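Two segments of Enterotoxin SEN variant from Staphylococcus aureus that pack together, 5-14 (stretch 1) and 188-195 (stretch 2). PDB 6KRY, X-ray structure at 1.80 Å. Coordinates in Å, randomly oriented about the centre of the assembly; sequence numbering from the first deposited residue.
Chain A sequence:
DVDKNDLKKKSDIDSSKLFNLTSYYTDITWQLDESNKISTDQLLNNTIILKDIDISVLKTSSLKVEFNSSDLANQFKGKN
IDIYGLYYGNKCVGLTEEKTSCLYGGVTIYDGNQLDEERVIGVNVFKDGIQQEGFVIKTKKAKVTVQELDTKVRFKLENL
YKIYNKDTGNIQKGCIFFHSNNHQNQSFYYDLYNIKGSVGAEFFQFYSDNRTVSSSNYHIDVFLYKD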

# COMPACT_ATOMS: atom_id res chain seq x y z
N ASN A 5 -12.61 5.41 -20.21
CA ASN A 5 -11.80 4.78 -21.25
C ASN A 5 -10.30 4.98 -21.02
O ASN A 5 -9.50 4.39 -21.72
N ASP A 6 -9.92 5.72 -19.98
CA ASP A 6 -8.55 5.78 -19.51
C ASP A 6 -8.28 4.70 -18.45
O ASP A 6 -7.12 4.53 -18.01
N LEU A 7 -9.31 4.01 -17.97
CA LEU A 7 -9.12 3.01 -16.92
C LEU A 7 -9.01 1.63 -17.56
O LEU A 7 -9.68 1.35 -18.54
N LYS A 8 -8.16 0.78 -16.99
CA LYS A 8 -7.97 -0.58 -17.48
C LYS A 8 -9.15 -1.46 -17.03
O LYS A 8 -9.85 -1.16 -16.05
N LYS A 9 -9.34 -2.56 -17.74
CA LYS A 9 -10.47 -3.43 -17.55
C LYS A 9 -10.06 -4.67 -16.74
O LYS A 9 -9.04 -5.26 -17.02
N LYS A 10 -10.87 -5.07 -15.75
CA LYS A 10 -10.61 -6.29 -15.00
C LYS A 10 -10.47 -7.53 -15.93
O LYS A 10 -9.63 -8.39 -15.68
N SER A 11 -11.32 -7.63 -16.95
CA SER A 11 -11.35 -8.81 -17.83
C SER A 11 -10.08 -8.93 -18.67
O SER A 11 -9.85 -9.96 -19.26
N ASP A 12 -9.23 -7.91 -18.72
CA ASP A 12 -7.93 -7.97 -19.43
C ASP A 12 -6.78 -8.45 -18.53
O ASP A 12 -5.60 -8.45 -18.96
N ILE A 13 -7.07 -8.72 -17.25
CA ILE A 13 -6.07 -9.18 -16.33
C ILE A 13 -6.11 -10.71 -16.36
O ILE A 13 -7.18 -11.31 -16.28
N ASP A 14 -4.94 -11.31 -16.56
CA ASP A 14 -4.74 -12.74 -16.53
C ASP A 14 -5.40 -13.33 -15.27
O ASP A 14 -5.27 -12.79 -14.18
N PHE A 188 -4.97 13.19 -6.89
CA PHE A 188 -4.38 12.18 -7.76
C PHE A 188 -5.13 10.87 -7.53
O PHE A 188 -5.82 10.72 -6.51
N TYR A 189 -4.99 9.95 -8.49
CA TYR A 189 -5.69 8.72 -8.42
C TYR A 189 -4.79 7.56 -8.82
O TYR A 189 -3.76 7.76 -9.44
N TYR A 190 -5.19 6.36 -8.39
CA TYR A 190 -4.69 5.11 -8.90
C TYR A 190 -5.83 4.35 -9.58
O TYR A 190 -6.99 4.40 -9.12
N ASP A 191 -5.50 3.64 -10.66
CA ASP A 191 -6.40 2.77 -11.32
C ASP A 191 -6.26 1.40 -10.66
O ASP A 191 -5.18 0.81 -10.68
N LEU A 192 -7.36 0.89 -10.12
CA LEU A 192 -7.41 -0.37 -9.39
C LEU A 192 -6.97 -1.56 -10.24
O LEU A 192 -6.48 -2.54 -9.67
N TYR A 193 -7.18 -1.51 -11.57
CA TYR A 193 -6.90 -2.65 -12.42
C TYR A 193 -5.63 -2.42 -13.23
O TYR A 193 -5.37 -3.17 -14.16
N ASN A 194 -4.89 -1.36 -12.92
CA ASN A 194 -3.63 -1.05 -13.58
C ASN A 194 -2.49 -1.48 -12.65
O ASN A 194 -1.84 -0.65 -12.05
N ILE A 195 -2.24 -2.79 -12.60
CA ILE A 195 -1.22 -3.40 -11.77
C ILE A 195 -0.09 -3.93 -12.67
O ILE A 195 -0.32 -4.57 -13.67

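This is a small mixed contact, burying 460 Å² over both sides, in which one direct hydrogen bond and four bridging waters accompany apolar packing around Tyr-193. Asp-191 (chi1 t) points toward stretch 1 and anchors the polar part: Lys-8 N donates to Asp-191 OD2 at 2.8 Å, with a nearly linear N-H...acceptor angle of 170°. Its other oxygen, Asp-191 OD1, accepts from Tyr-193 N at 2.9 Å, so the same carboxylate ties the type I turn 191-194 to stretch 1.

Tyr-193 (chi1 m) also points in and has the largest covered area, 114 Å². Lys-10 CB lies over one face of the Tyr-193 ring, 3.8 Å from its centroid and 17° off its normal, a CH-pi geometry; the all-t Lys-10 chain then leads its amine away. Ile-13 (m, t) meets the ring edge, CD1 to Tyr-193 CD1 at 3.8 Å. Near the strand, the CA-to-CB bond of Leu-7 (m, t) points sideways, but its CD2 comes to 4.0 Å from CE2 of Tyr-189 (p). Lys-8 (m, m, t, m) points in, its CG 3.9 Å from Asn-194 CB.

Water 1 joins Asp-6 O to Asp-191 OD2 (2.6 Å from the water O), water 2 links Asp-6 O with Tyr-189 OH, and water 4 donates to Lys-9 O and Tyr-193 O. Water 3 sits between Lys-8 O and Asp-191 OD1.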

# COMPACT_ATOMS: atom_id res chain seq x y z
CB ASN A 5 -12.26 5.23 -22.65
CG ASN A 5 -13.55 4.54 -23.04
OD1 ASN A 5 -13.78 3.42 -22.60
ND2 ASN A 5 -14.40 5.17 -23.84
CB ASP A 6 -8.27 7.13 -18.84
CG ASP A 6 -8.16 8.27 -19.82
OD1 ASP A 6 -7.87 7.99 -21.00
OD2 ASP A 6 -8.38 9.43 -19.40
CB LEU A 7 -10.30 3.04 -15.96
CG LEU A 7 -10.47 4.34 -15.18
CD1 LEU A 7 -11.75 4.24 -14.39
CD2 LEU A 7 -9.26 4.59 -14.27
CB LYS A 8 -6.67 -1.18 -16.94
CG LYS A 8 -5.41 -0.37 -17.20
CD LYS A 8 -4.93 -0.42 -18.62
CE LYS A 8 -3.71 0.45 -18.84
NZ LYS A 8 -4.08 1.89 -18.92
CB LYS A 9 -10.97 -3.86 -18.93
CG LYS A 9 -12.47 -3.87 -19.08
CD LYS A 9 -12.95 -3.98 -20.51
CE LYS A 9 -13.88 -5.16 -20.73
NZ LYS A 9 -14.79 -5.42 -19.58
CB LYS A 10 -11.73 -6.57 -14.00
CG LYS A 10 -11.50 -7.80 -13.15
CD LYS A 10 -12.61 -8.06 -12.19
CE LYS A 10 -12.33 -9.23 -11.29
NZ LYS A 10 -13.36 -9.35 -10.26
CB SER A 11 -12.55 -8.81 -18.69
OG SER A 11 -12.54 -7.67 -19.53
CB ASP A 12 -7.55 -6.60 -20.00
CG ASP A 12 -8.38 -6.21 -21.20
OD1 ASP A 12 -9.04 -7.11 -21.78
OD2 ASP A 12 -8.39 -5.01 -21.54
CB ILE A 13 -6.27 -8.63 -14.91
CG1 ILE A 13 -6.25 -7.10 -14.89
CG2 ILE A 13 -5.21 -9.21 -13.99
CD1 ILE A 13 -6.40 -6.55 -13.51
CB ASP A 14 -3.24 -12.95 -16.63
CG ASP A 14 -2.74 -14.31 -16.19
OD1 ASP A 14 -2.92 -15.26 -16.99
OD2 ASP A 14 -2.15 -14.39 -15.07
CB PHE A 188 -2.89 11.99 -7.47
CG PHE A 188 -2.58 11.62 -6.04
CD1 PHE A 188 -2.52 12.59 -5.07
CD2 PHE A 188 -2.37 10.30 -5.68
CE1 PHE A 188 -2.22 12.26 -3.75
CE2 PHE A 188 -2.07 9.96 -4.37
CZ PHE A 188 -1.97 10.94 -3.41
CB TYR A 189 -6.96 8.80 -9.27
CG TYR A 189 -6.77 8.64 -10.76
CD1 TYR A 189 -6.62 9.74 -11.59
CD2 TYR A 189 -6.81 7.39 -11.36
CE1 TYR A 189 -6.48 9.59 -12.97
CE2 TYR A 189 -6.67 7.22 -12.72
CZ TYR A 189 -6.53 8.33 -13.53
OH TYR A 189 -6.42 8.16 -14.89
CB TYR A 190 -4.11 4.24 -7.79
CG TYR A 190 -2.91 4.80 -7.07
CD1 TYR A 190 -1.86 5.40 -7.76
CD2 TYR A 190 -2.77 4.65 -5.70
CE1 TYR A 190 -0.76 5.92 -7.10
CE2 TYR A 190 -1.67 5.14 -5.03
CZ TYR A 190 -0.65 5.76 -5.73
OH TYR A 190 0.46 6.24 -5.10
CB ASP A 191 -6.05 2.76 -12.80
CG ASP A 191 -6.79 1.77 -13.69
OD1 ASP A 191 -7.53 0.89 -13.15
OD2 ASP A 191 -6.60 1.87 -14.95
CB LEU A 192 -8.82 -0.61 -8.84
CG LEU A 192 -9.30 0.36 -7.77
CD1 LEU A 192 -10.75 0.06 -7.41
CD2 LEU A 192 -8.41 0.32 -6.53
CB TYR A 193 -8.13 -2.94 -13.27
CG TYR A 193 -9.28 -3.43 -12.44
CD1 TYR A 193 -9.20 -4.63 -11.76
CD2 TYR A 193 -10.44 -2.69 -12.31
CE1 TYR A 193 -10.26 -5.09 -10.98
CE2 TYR A 193 -11.50 -3.13 -11.51
CZ TYR A 193 -11.41 -4.33 -10.86
OH TYR A 193 -12.46 -4.73 -10.11
CB ASN A 194 -3.48 0.43 -13.91
CG ASN A 194 -2.21 0.75 -14.68
OD1 ASN A 194 -1.69 -0.08 -15.41
ND2 ASN A 194 -1.64 1.92 -14.45
CB ILE A 195 -1.81 -4.54 -10.94
CG1 ILE A 195 -3.10 -4.12 -10.22
CG2 ILE A 195 -0.78 -5.06 -9.95
CD1 ILE A 195 -2.85 -3.15 -9.11
O HOH W 1 -4.98 3.54 -16.06
O HOH W 2 -5.77 5.84 -15.70
O HOH W 3 -10.16 0.39 -13.93
O HOH W 4 -6.21 -4.34 -16.75